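Local structure of 1-pyrroline-5-carboxylate dehydrogenase (Thermus thermophilus, 1UZB) at residues A[78-83]-A[174-179]; A[192-197]-A[202-207]; A[424-429]-A[435-440]. The protein probably oxidises 1-pyrroline-5-carboxylate, by way of its open-chain semialdehyde, to glutamate as a member of the aldehyde dehydrogenase family. All blocks are in the same frame, centred on the assembly; numbering follows the deposited sequence.

In the fold
Helices packed on sheets build this chain, and the contacts follow one another in series, none nesting in or crossing another. Contact 1 closes first and spans the widest loop: its 90 intervening residues, mostly helical, return the chain from helix 73-90 to strand 165-180. Contact 2 then closes a short turn between helix 188-199 and strand 203-207. These two touch, since strands 165-180 and 203-207 are neighbours in one sheet and A83 O of contact 1 is hydrogen-bonded to T203 OG1 of contact 2. Contact 3, another short closure with its centre about 38 Å from that of contact 2, packs helix 431-439 on strand 422-428, which belongs to a different sheet.

Contact 1: A[78-83]-A[174-179]; sequences AALEAA and LGAGVV
A83 on helix 73-90 and A176 on strand 165-180 have the nearest CA atoms of the two segments, with A83 CA 5.7 Å from A176 CA. Residues 78-83 form a regular helical turn, in which A83 N donates to A79 O, while strand geometry in 174-179 begins at A176. No hydrogen bond joins the two segments, so the contact illustrates how apolar packing can seat a helix on a sheet. Both alanines direct their CB atoms at the opposite segment, and A83 CB lies 3.7 Å from A176 CB. With a single methyl on each side, nothing bulkier holds the helix off the strand at this point. L80, one turn earlier, adds the second touch. Its CB points across the contact rather than into it, but with CG anti to the backbone N (chi1 -172°) the branch swings inward until L80 CD1 comes 4.2 Å from A176 CB. The strand methyl is thus met by two apolar groups from successive helical turns. Next to the contact, A83 O is hydrogen-bonded to T203 OG1, which gives the helix a polar link to the adjoining strand, and L80 also packs on I205 there and on H250 and I253 in a loop. Strand 165-180 runs parallel to both 203-207 and 255-259, and a helix lying on such a sheet is consistent with the Rossmann-like, dinucleotide-binding domain of aldehyde dehydrogenases.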
ATOM      1  N   ALA A  78      -6.038 -42.301  23.143  1.00  9.71           N
ATOM      2  CA  ALA A  78      -4.670 -41.945  23.501  1.00  9.59           C
ATOM      3  C   ALA A  78      -4.168 -40.816  22.608  1.00  9.57           C
ATOM      4  O   ALA A  78      -3.496 -39.897  23.069  1.00  9.84           O
ATOM      5  CB  ALA A  78      -3.757 -43.158  23.368  1.00 10.90           C
ATOM      6  N   ALA A  79      -4.493 -40.898  21.324  1.00  9.46           N
ATOM      7  CA  ALA A  79      -4.077 -39.876  20.375  1.00  8.34           C
ATOM      8  C   ALA A  79      -4.765 -38.553  20.694  1.00  7.93           C
ATOM      9  O   ALA A  79      -4.149 -37.492  20.608  1.00  8.26           O
ATOM     10  CB  ALA A  79      -4.408 -40.315  18.957  1.00  9.29           C
ATOM     11  N   LEU A  80      -6.037 -38.616  21.072  1.00  8.32           N
ATOM     12  CA  LEU A  80      -6.773 -37.399  21.394  1.00  8.90           C
ATOM     13  C   LEU A  80      -6.187 -36.747  22.642  1.00 10.34           C
ATOM     14  O   LEU A  80      -6.067 -35.526  22.712  1.00 10.05           O
ATOM     15  CB  LEU A  80      -8.259 -37.713  21.593  1.00 10.13           C
ATOM     16  CG  LEU A  80      -9.221 -36.528  21.743  1.00 10.49           C
ATOM     17  CD1 LEU A  80      -9.043 -35.552  20.589  1.00 11.39           C
ATOM     18  CD2 LEU A  80     -10.652 -37.050  21.789  1.00 11.67           C
ATOM     19  N   GLU A  81      -5.817 -37.559  23.627  1.00  9.94           N
ATOM     20  CA  GLU A  81      -5.224 -37.022  24.845  1.00 10.74           C
ATOM     21  C   GLU A  81      -3.898 -36.341  24.513  1.00  9.20           C
ATOM     22  O   GLU A  81      -3.608 -35.247  25.002  1.00 11.00           O
ATOM     23  CB  GLU A  81      -4.989 -38.137  25.869  1.00 14.24           C
ATOM     24  CG  GLU A  81      -6.251 -38.644  26.545  1.00 20.24           C
ATOM     25  CD  GLU A  81      -6.885 -37.598  27.443  1.00 22.71           C
ATOM     26  OE1 GLU A  81      -6.195 -37.111  28.363  1.00 25.38           O
ATOM     27  OE2 GLU A  81      -8.070 -37.265  27.232  1.00 26.48           O
ATOM     28  N   ALA A  82      -3.094 -36.991  23.677  1.00  8.31           N
ATOM     29  CA  ALA A  82      -1.805 -36.436  23.286  1.00  8.96           C
ATOM     30  C   ALA A  82      -1.981 -35.143  22.495  1.00  7.56           C
ATOM     31  O   ALA A  82      -1.226 -34.187  22.679  1.00  8.01           O
ATOM     32  CB  ALA A  82      -1.023 -37.450  22.458  1.00  8.86           C
ATOM     33  N   ALA A  83      -2.983 -35.117  21.622  1.00  6.97           N
ATOM     34  CA  ALA A  83      -3.252 -33.947  20.795  1.00  6.43           C
ATOM     35  C   ALA A  83      -3.668 -32.736  21.625  1.00  5.44           C
ATOM     36  O   ALA A  83      -3.255 -31.611  21.337  1.00  5.92           O
ATOM     37  CB  ALA A  83      -4.324 -34.276  19.766  1.00  6.18           C
ATOM     38  N   LEU A 174      -8.382 -23.509  17.083  1.00  5.29           N
ATOM     39  CA  LEU A 174      -9.519 -24.149  17.738  1.00  5.73           C
ATOM     40  C   LEU A 174      -9.176 -25.214  18.770  1.00  6.47           C
ATOM     41  O   LEU A 174      -9.747 -25.227  19.860  1.00  7.16           O
ATOM     42  CB  LEU A 174     -10.438 -24.764  16.681  1.00  6.34           C
ATOM     43  CG  LEU A 174     -10.934 -23.833  15.573  1.00  5.76           C
ATOM     44  CD1 LEU A 174     -11.688 -24.635  14.521  1.00  6.40           C
ATOM     45  CD2 LEU A 174     -11.816 -22.757  16.179  1.00  8.00           C
ATOM     46  N   GLY A 175      -8.269 -26.120  18.421  1.00  5.44           N
ATOM     47  CA  GLY A 175      -7.895 -27.179  19.341  1.00  6.07           C
ATOM     48  C   GLY A 175      -7.451 -28.420  18.596  1.00  5.97           C
ATOM     49  O   GLY A 175      -6.764 -28.324  17.581  1.00  6.10           O
ATOM     50  N   ALA A 176      -7.838 -29.584  19.108  1.00  5.89           N
ATOM     51  CA  ALA A 176      -7.486 -30.859  18.492  1.00  5.92           C
ATOM     52  C   ALA A 176      -8.646 -31.340  17.633  1.00  5.86           C
ATOM     53  O   ALA A 176      -9.796 -31.345  18.077  1.00  7.44           O
ATOM     54  CB  ALA A 176      -7.166 -31.898  19.568  1.00  6.45           C
ATOM     55  N   GLY A 177      -8.335 -31.744  16.405  1.00  6.04           N
ATOM     56  CA  GLY A 177      -9.364 -32.223  15.499  1.00  6.40           C
ATOM     57  C   GLY A 177      -8.955 -33.490  14.775  1.00  5.88           C
ATOM     58  O   GLY A 177      -7.835 -33.981  14.930  1.00  6.80           O
ATOM     59  N   VAL A 178      -9.873 -34.028  13.981  1.00  5.41           N
ATOM     60  CA  VAL A 178      -9.593 -35.243  13.238  1.00  5.45           C
ATOM     61  C   VAL A 178      -9.641 -35.007  11.732  1.00  5.47           C
ATOM     62  O   VAL A 178     -10.483 -34.251  11.225  1.00  5.92           O
ATOM     63  CB  VAL A 178     -10.586 -36.379  13.619  1.00  5.60           C
ATOM     64  CG1 VAL A 178     -12.019 -35.938  13.358  1.00  6.77           C
ATOM     65  CG2 VAL A 178     -10.262 -37.649  12.835  1.00  6.75           C
ATOM     66  N   VAL A 179      -8.705 -35.641  11.034  1.00  5.02           N
ATOM     67  CA  VAL A 179      -8.610 -35.564   9.585  1.00  5.93           C
ATOM     68  C   VAL A 179      -8.901 -36.955   9.027  1.00  5.92           C
ATOM     69  O   VAL A 179      -8.298 -37.942   9.453  1.00  6.98           O
ATOM     70  CB  VAL A 179      -7.192 -35.119   9.146  1.00  6.10           C
ATOM     71  CG1 VAL A 179      -6.978 -35.404   7.662  1.00  8.60           C
ATOM     72  CG2 VAL A 179      -7.014 -33.635   9.425  1.00  9.68           C
TER

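Contact 2: A[192-197]-A[202-207]; sequences GMIVGP and NTVIAK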
ATOM      1  N   GLY A 192      -2.221 -31.819   2.878  1.00  5.04           N
ATOM      2  CA  GLY A 192      -2.893 -30.535   2.971  1.00  5.56           C
ATOM      3  C   GLY A 192      -3.897 -30.429   4.102  1.00  4.68           C
ATOM      4  O   GLY A 192      -3.942 -29.430   4.828  1.00  5.11           O
ATOM      5  N   MET A 193      -4.710 -31.467   4.255  1.00  5.25           N
ATOM      6  CA  MET A 193      -5.739 -31.492   5.290  1.00  5.21           C
ATOM      7  C   MET A 193      -5.174 -31.465   6.703  1.00  4.69           C
ATOM      8  O   MET A 193      -5.847 -31.033   7.642  1.00  5.01           O
ATOM      9  CB  MET A 193      -6.614 -32.732   5.129  1.00  7.49           C
ATOM     10  CG  MET A 193      -7.394 -32.783   3.834  1.00  7.86           C
ATOM     11  SD  MET A 193      -8.390 -34.279   3.753  1.00 11.79           S
ATOM     12  CE  MET A 193      -9.738 -33.725   4.711  1.00 11.50           C
ATOM     13  N   ILE A 194      -3.936 -31.931   6.848  1.00  4.54           N
ATOM     14  CA  ILE A 194      -3.258 -31.969   8.138  1.00  5.41           C
ATOM     15  C   ILE A 194      -2.475 -30.688   8.426  1.00  4.69           C
ATOM     16  O   ILE A 194      -2.669 -30.052   9.464  1.00  5.87           O
ATOM     17  CB  ILE A 194      -2.249 -33.145   8.207  1.00  4.10           C
ATOM     18  CG1 ILE A 194      -2.988 -34.483   8.145  1.00  5.10           C
ATOM     19  CG2 ILE A 194      -1.408 -33.046   9.476  1.00  6.74           C
ATOM     20  CD1 ILE A 194      -2.063 -35.675   8.030  1.00  7.01           C
ATOM     21  N   VAL A 195      -1.601 -30.300   7.498  1.00  5.04           N
ATOM     22  CA  VAL A 195      -0.758 -29.133   7.727  1.00  6.45           C
ATOM     23  C   VAL A 195      -1.466 -27.788   7.731  1.00  5.43           C
ATOM     24  O   VAL A 195      -0.966 -26.841   8.332  1.00  6.16           O
ATOM     25  CB  VAL A 195       0.449 -29.094   6.734  1.00  7.64           C
ATOM     26  CG1 VAL A 195       1.257 -30.383   6.853  1.00  8.96           C
ATOM     27  CG2 VAL A 195      -0.026 -28.890   5.309  1.00  9.25           C
ATOM     28  N   GLY A 196      -2.619 -27.691   7.076  1.00  5.40           N
ATOM     29  CA  GLY A 196      -3.347 -26.432   7.082  1.00  5.92           C
ATOM     30  C   GLY A 196      -3.751 -26.098   8.511  1.00  5.12           C
ATOM     31  O   GLY A 196      -3.378 -25.049   9.045  1.00  6.06           O
ATOM     32  N   PRO A 197      -4.521 -26.980   9.166  1.00  4.80           N
ATOM     33  CA  PRO A 197      -4.942 -26.726  10.550  1.00  4.89           C
ATOM     34  C   PRO A 197      -3.757 -26.582  11.509  1.00  4.50           C
ATOM     35  O   PRO A 197      -3.743 -25.707  12.376  1.00  4.54           O
ATOM     36  CB  PRO A 197      -5.790 -27.952  10.881  1.00  5.86           C
ATOM     37  CG  PRO A 197      -6.379 -28.321   9.547  1.00  6.88           C
ATOM     38  CD  PRO A 197      -5.213 -28.156   8.607  1.00  6.23           C
ATOM     39  N   ASN A 202      -3.433 -25.602  15.491  1.00  4.24           N
ATOM     40  CA  ASN A 202      -4.285 -26.715  15.898  1.00  4.31           C
ATOM     41  C   ASN A 202      -3.438 -27.981  15.938  1.00  4.60           C
ATOM     42  O   ASN A 202      -2.292 -27.991  15.477  1.00  5.51           O
ATOM     43  CB  ASN A 202      -5.415 -26.918  14.886  1.00  4.32           C
ATOM     44  CG  ASN A 202      -6.345 -25.731  14.799  1.00  3.71           C
ATOM     45  OD1 ASN A 202      -7.206 -25.537  15.656  1.00  4.47           O
ATOM     46  ND2 ASN A 202      -6.174 -24.922  13.759  1.00  5.01           N
ATOM     47  N   THR A 203      -3.996 -29.045  16.507  1.00  4.14           N
ATOM     48  CA  THR A 203      -3.313 -30.331  16.537  1.00  5.07           C
ATOM     49  C   THR A 203      -4.259 -31.302  15.839  1.00  5.14           C
ATOM     50  O   THR A 203      -5.481 -31.105  15.837  1.00  5.74           O
ATOM     51  CB  THR A 203      -2.964 -30.786  17.966  1.00  5.10           C
ATOM     52  OG1 THR A 203      -4.155 -30.888  18.751  1.00  5.57           O
ATOM     53  CG2 THR A 203      -2.000 -29.791  18.603  1.00  5.71           C
ATOM     54  N   VAL A 204      -3.696 -32.345  15.238  1.00  5.31           N
ATOM     55  CA  VAL A 204      -4.488 -33.272  14.448  1.00  5.97           C
ATOM     56  C   VAL A 204      -4.261 -34.764  14.657  1.00  5.91           C
ATOM     57  O   VAL A 204      -3.146 -35.212  14.941  1.00  6.96           O
ATOM     58  CB  VAL A 204      -4.251 -32.961  12.937  1.00  5.72           C
ATOM     59  CG1 VAL A 204      -4.827 -34.055  12.049  1.00  7.62           C
ATOM     60  CG2 VAL A 204      -4.856 -31.615  12.588  1.00  6.81           C
ATOM     61  N   ILE A 205      -5.349 -35.517  14.526  1.00  6.12           N
ATOM     62  CA  ILE A 205      -5.315 -36.972  14.575  1.00  6.11           C
ATOM     63  C   ILE A 205      -5.740 -37.309  13.144  1.00  6.47           C
ATOM     64  O   ILE A 205      -6.846 -36.974  12.725  1.00  6.96           O
ATOM     65  CB  ILE A 205      -6.337 -37.562  15.563  1.00  7.69           C
ATOM     66  CG1 ILE A 205      -6.020 -37.091  16.983  1.00  8.47           C
ATOM     67  CG2 ILE A 205      -6.293 -39.082  15.498  1.00  9.24           C
ATOM     68  CD1 ILE A 205      -7.010 -37.581  18.023  1.00 11.98           C
ATOM     69  N   ALA A 206      -4.852 -37.945  12.388  1.00  6.67           N
ATOM     70  CA  ALA A 206      -5.147 -38.268  10.998  1.00  7.52           C
ATOM     71  C   ALA A 206      -5.415 -39.735  10.730  1.00  7.36           C
ATOM     72  O   ALA A 206      -4.644 -40.606  11.144  1.00  7.89           O
ATOM     73  CB  ALA A 206      -4.005 -37.786  10.105  1.00  8.42           C
ATOM     74  N   LYS A 207      -6.522 -40.002  10.042  1.00  7.00           N
ATOM     75  CA  LYS A 207      -6.881 -41.360   9.673  1.00  9.42           C
ATOM     76  C   LYS A 207      -6.712 -41.488   8.168  1.00  8.94           C
ATOM     77  O   LYS A 207      -7.476 -40.908   7.396  1.00  8.35           O
ATOM     78  CB  LYS A 207      -8.334 -41.686  10.030  1.00 10.65           C
ATOM     79  CG  LYS A 207      -8.666 -43.152   9.751  1.00 14.67           C
ATOM     80  CD  LYS A 207     -10.108 -43.372   9.335  1.00 19.72           C
ATOM     81  CE  LYS A 207     -10.307 -44.811   8.869  1.00 21.55           C
ATOM     82  NZ  LYS A 207     -11.692 -45.078   8.395  1.00 24.13           N
TER
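P197 O, near the end of helix 188-199, accepts two hydrogen bonds from N202. The backbone N202 N is 3.1 Å from P197 O, and the side-chain N202 ND2 is 2.9 Å from the same P197 O, with an N-H...O angle of 159°. Both donors come from one face of the carbonyl plane, tilted out of it, while the oxygen lies almost in the plane of the N202 amide. Because CG sits beside the backbone N (chi1 -63°), both nitrogens can converge on one acceptor. OD1 is hydrogen-bonded to G175 N, and ND2 also to F506 O. With an alanine here, P197 O would probably keep only the backbone donor, and G175 N would lose its amide acceptor.

The apolar contacts lie further along the strand. I194 CD1 presses on A206 CB at 3.5 Å, I194 CG1 lies 4.3 Å from V204 CG1, and the ring atom P197 CB is 4.1 Å from V204 CG2. The axes of segments 192-197 and 203-207 run nearly antiparallel (164°) and approach to 8.1 Å. This is the return half of a beta-alpha-beta crossover, in which helix 188-199 links parallel strands 165-180 and 203-207, a unit expected in a Rossmann-like domain.

Contact 3: A[424-429]-A[435-440]; sequences SVIRVK and LEVAND
V428 and V437 have the nearest CA atoms of the two segments, V428 CA standing 8.3 Å from V437 CA between strand 424-428 and helix 435-439; side chains from both fill that distance, and no hydrogen bond spans it. The helical run ends at N439, D440 being the first residue to leave helical angles. V437 carries the whole helix side of the contact, and its two methyls divide the work. V437 CG1, held anti to the backbone N (chi1 171°), meets I426 tip to tip, 4.0 Å from I426 CD1 and 4.1 Å from I426 CG2. The other branch takes the second strand residue: V437 CG2 is 3.8 Å from V428 CG1, the two valines crossing at a slant. I426 and V428, two places apart on the strand, thus present one apolar face, and V437 fits against both of them. I329 of strand 325-331 broadens the apolar patch by packing on V428, V437 and A438. R327 of the same strand is hydrogen-bonded to V437 O and A438 O through its guanidinium, tying the last turn of the helix to the sheet. Strand 422-428 lies between 402-405 and 325-331, with helix 431-439 over the I426 and V428 side, while V425 packs on Y335 and L339 of helix 332-346.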
ATOM      1  N   SER A 424     -19.828 -40.533 -19.768  1.00  5.51           N
ATOM      2  CA  SER A 424     -21.198 -40.492 -20.284  1.00  5.79           C
ATOM      3  C   SER A 424     -21.352 -39.280 -21.198  1.00  5.54           C
ATOM      4  O   SER A 424     -21.165 -38.141 -20.766  1.00  6.03           O
ATOM      5  CB  SER A 424     -22.199 -40.393 -19.130  1.00  6.59           C
ATOM      6  OG  SER A 424     -22.196 -41.570 -18.337  1.00  7.91           O
ATOM      7  N   VAL A 425     -21.701 -39.528 -22.456  1.00  6.08           N
ATOM      8  CA  VAL A 425     -21.859 -38.458 -23.433  1.00  5.86           C
ATOM      9  C   VAL A 425     -23.328 -38.121 -23.625  1.00  6.33           C
ATOM     10  O   VAL A 425     -24.154 -38.994 -23.916  1.00  6.03           O
ATOM     11  CB  VAL A 425     -21.235 -38.855 -24.785  1.00  5.75           C
ATOM     12  CG1 VAL A 425     -21.281 -37.684 -25.753  1.00  7.87           C
ATOM     13  CG2 VAL A 425     -19.796 -39.309 -24.567  1.00  6.71           C
ATOM     14  N   ILE A 426     -23.635 -36.840 -23.459  1.00  6.65           N
ATOM     15  CA  ILE A 426     -24.992 -36.321 -23.562  1.00  7.03           C
ATOM     16  C   ILE A 426     -25.075 -35.341 -24.728  1.00  7.14           C
ATOM     17  O   ILE A 426     -24.272 -34.419 -24.831  1.00  7.01           O
ATOM     18  CB  ILE A 426     -25.373 -35.605 -22.246  1.00  7.61           C
ATOM     19  CG1 ILE A 426     -25.156 -36.555 -21.063  1.00  9.16           C
ATOM     20  CG2 ILE A 426     -26.816 -35.127 -22.302  1.00  8.17           C
ATOM     21  CD1 ILE A 426     -25.181 -35.880 -19.701  1.00  8.21           C
ATOM     22  N   ARG A 427     -26.047 -35.553 -25.609  1.00  7.51           N
ATOM     23  CA  ARG A 427     -26.235 -34.698 -26.774  1.00  8.24           C
ATOM     24  C   ARG A 427     -27.347 -33.688 -26.512  1.00  9.11           C
ATOM     25  O   ARG A 427     -28.463 -34.066 -26.154  1.00 10.13           O
ATOM     26  CB  ARG A 427     -26.583 -35.567 -27.988  1.00  9.53           C
ATOM     27  CG  ARG A 427     -26.823 -34.800 -29.279  1.00 11.18           C
ATOM     28  CD  ARG A 427     -26.821 -35.741 -30.476  1.00 12.83           C
ATOM     29  NE  ARG A 427     -27.914 -36.707 -30.425  1.00 13.02           N
ATOM     30  CZ  ARG A 427     -29.162 -36.454 -30.810  1.00 14.95           C
ATOM     31  NH1 ARG A 427     -30.089 -37.398 -30.723  1.00 16.69           N
ATOM     32  NH2 ARG A 427     -29.481 -35.262 -31.298  1.00 16.51           N
ATOM     33  N   VAL A 428     -27.036 -32.405 -26.683  1.00  7.80           N
ATOM     34  CA  VAL A 428     -28.007 -31.338 -26.456  1.00  9.17           C
ATOM     35  C   VAL A 428     -28.117 -30.455 -27.696  1.00  8.33           C
ATOM     36  O   VAL A 428     -27.242 -30.479 -28.560  1.00  8.98           O
ATOM     37  CB  VAL A 428     -27.617 -30.479 -25.225  1.00  7.13           C
ATOM     38  CG1 VAL A 428     -27.518 -31.364 -23.990  1.00  9.43           C
ATOM     39  CG2 VAL A 428     -26.292 -29.772 -25.466  1.00  7.53           C
ATOM     40  N   LYS A 429     -29.190 -29.672 -27.780  1.00 10.51           N
ATOM     41  CA  LYS A 429     -29.421 -28.823 -28.944  1.00 11.32           C
ATOM     42  C   LYS A 429     -28.521 -27.602 -29.067  1.00 11.62           C
ATOM     43  O   LYS A 429     -27.988 -27.327 -30.144  1.00 14.73           O
ATOM     44  CB  LYS A 429     -30.883 -28.367 -28.990  1.00 14.66           C
ATOM     45  CG  LYS A 429     -31.197 -27.475 -30.186  1.00 18.80           C
ATOM     46  CD  LYS A 429     -32.661 -27.058 -30.244  1.00 20.73           C
ATOM     47  CE  LYS A 429     -33.040 -26.113 -29.110  1.00 22.89           C
ATOM     48  NZ  LYS A 429     -33.021 -26.774 -27.777  1.00 25.27           N
ATOM     49  N   LEU A 435     -25.788 -25.820 -20.647  1.00  5.82           N
ATOM     50  CA  LEU A 435     -25.635 -25.300 -19.293  1.00  6.68           C
ATOM     51  C   LEU A 435     -26.706 -25.868 -18.367  1.00  6.89           C
ATOM     52  O   LEU A 435     -26.431 -26.175 -17.205  1.00  8.02           O
ATOM     53  CB  LEU A 435     -25.706 -23.769 -19.295  1.00  9.13           C
ATOM     54  CG  LEU A 435     -24.479 -23.046 -19.857  1.00  7.21           C
ATOM     55  CD1 LEU A 435     -24.784 -21.561 -19.992  1.00 10.54           C
ATOM     56  CD2 LEU A 435     -23.280 -23.272 -18.944  1.00  9.01           C
ATOM     57  N   GLU A 436     -27.926 -26.007 -18.878  1.00  7.01           N
ATOM     58  CA  GLU A 436     -29.014 -26.558 -18.080  1.00  8.17           C
ATOM     59  C   GLU A 436     -28.672 -27.978 -17.636  1.00  6.55           C
ATOM     60  O   GLU A 436     -28.812 -28.322 -16.460  1.00  6.60           O
ATOM     61  CB  GLU A 436     -30.316 -26.563 -18.887  1.00 11.30           C
ATOM     62  CG  GLU A 436     -30.929 -25.186 -19.078  1.00 18.47           C
ATOM     63  CD  GLU A 436     -32.133 -25.201 -20.002  1.00 21.33           C
ATOM     64  OE1 GLU A 436     -32.797 -24.150 -20.125  1.00 24.58           O
ATOM     65  OE2 GLU A 436     -32.411 -26.259 -20.608  1.00 23.98           O
ATOM     66  N   VAL A 437     -28.216 -28.795 -18.581  1.00  5.44           N
ATOM     67  CA  VAL A 437     -27.846 -30.173 -18.281  1.00  5.76           C
ATOM     68  C   VAL A 437     -26.635 -30.207 -17.348  1.00  5.21           C
ATOM     69  O   VAL A 437     -26.579 -31.011 -16.419  1.00  6.11           O
ATOM     70  CB  VAL A 437     -27.532 -30.954 -19.581  1.00  6.43           C
ATOM     71  CG1 VAL A 437     -26.925 -32.311 -19.257  1.00  7.58           C
ATOM     72  CG2 VAL A 437     -28.807 -31.136 -20.389  1.00  8.00           C
ATOM     73  N   ALA A 438     -25.678 -29.317 -17.587  1.00  5.53           N
ATOM     74  CA  ALA A 438     -24.481 -29.264 -16.759  1.00  5.19           C
ATOM     75  C   ALA A 438     -24.835 -28.998 -15.298  1.00  5.30           C
ATOM     76  O   ALA A 438     -24.299 -29.641 -14.394  1.00  5.82           O
ATOM     77  CB  ALA A 438     -23.538 -28.186 -17.274  1.00  6.30           C
ATOM     78  N   ASN A 439     -25.751 -28.059 -15.071  1.00  5.37           N
ATOM     79  CA  ASN A 439     -26.155 -27.702 -13.717  1.00  6.27           C
ATOM     80  C   ASN A 439     -27.115 -28.669 -13.047  1.00  6.55           C
ATOM     81  O   ASN A 439     -27.217 -28.689 -11.818  1.00  7.56           O
ATOM     82  CB  ASN A 439     -26.790 -26.308 -13.698  1.00  6.31           C
ATOM     83  CG  ASN A 439     -25.777 -25.206 -13.894  1.00  7.15           C
ATOM     84  OD1 ASN A 439     -24.678 -25.258 -13.340  1.00  8.75           O
ATOM     85  ND2 ASN A 439     -26.140 -24.195 -14.670  1.00  7.48           N
ATOM     86  N   ASP A 440     -27.810 -29.477 -13.841  1.00  6.99           N
ATOM     87  CA  ASP A 440     -28.791 -30.392 -13.284  1.00  8.77           C
ATOM     88  C   ASP A 440     -28.273 -31.703 -12.705  1.00  7.96           C
ATOM     89  O   ASP A 440     -28.528 -32.782 -13.242  1.00  8.35           O
ATOM     90  CB  ASP A 440     -29.894 -30.669 -14.314  1.00 11.32           C
ATOM     91  CG  ASP A 440     -31.075 -31.423 -13.718  1.00 15.41           C
ATOM     92  OD1 ASP A 440     -31.318 -31.288 -12.499  1.00 17.39           O
ATOM     93  OD2 ASP A 440     -31.769 -32.137 -14.470  1.00 19.11           O
TER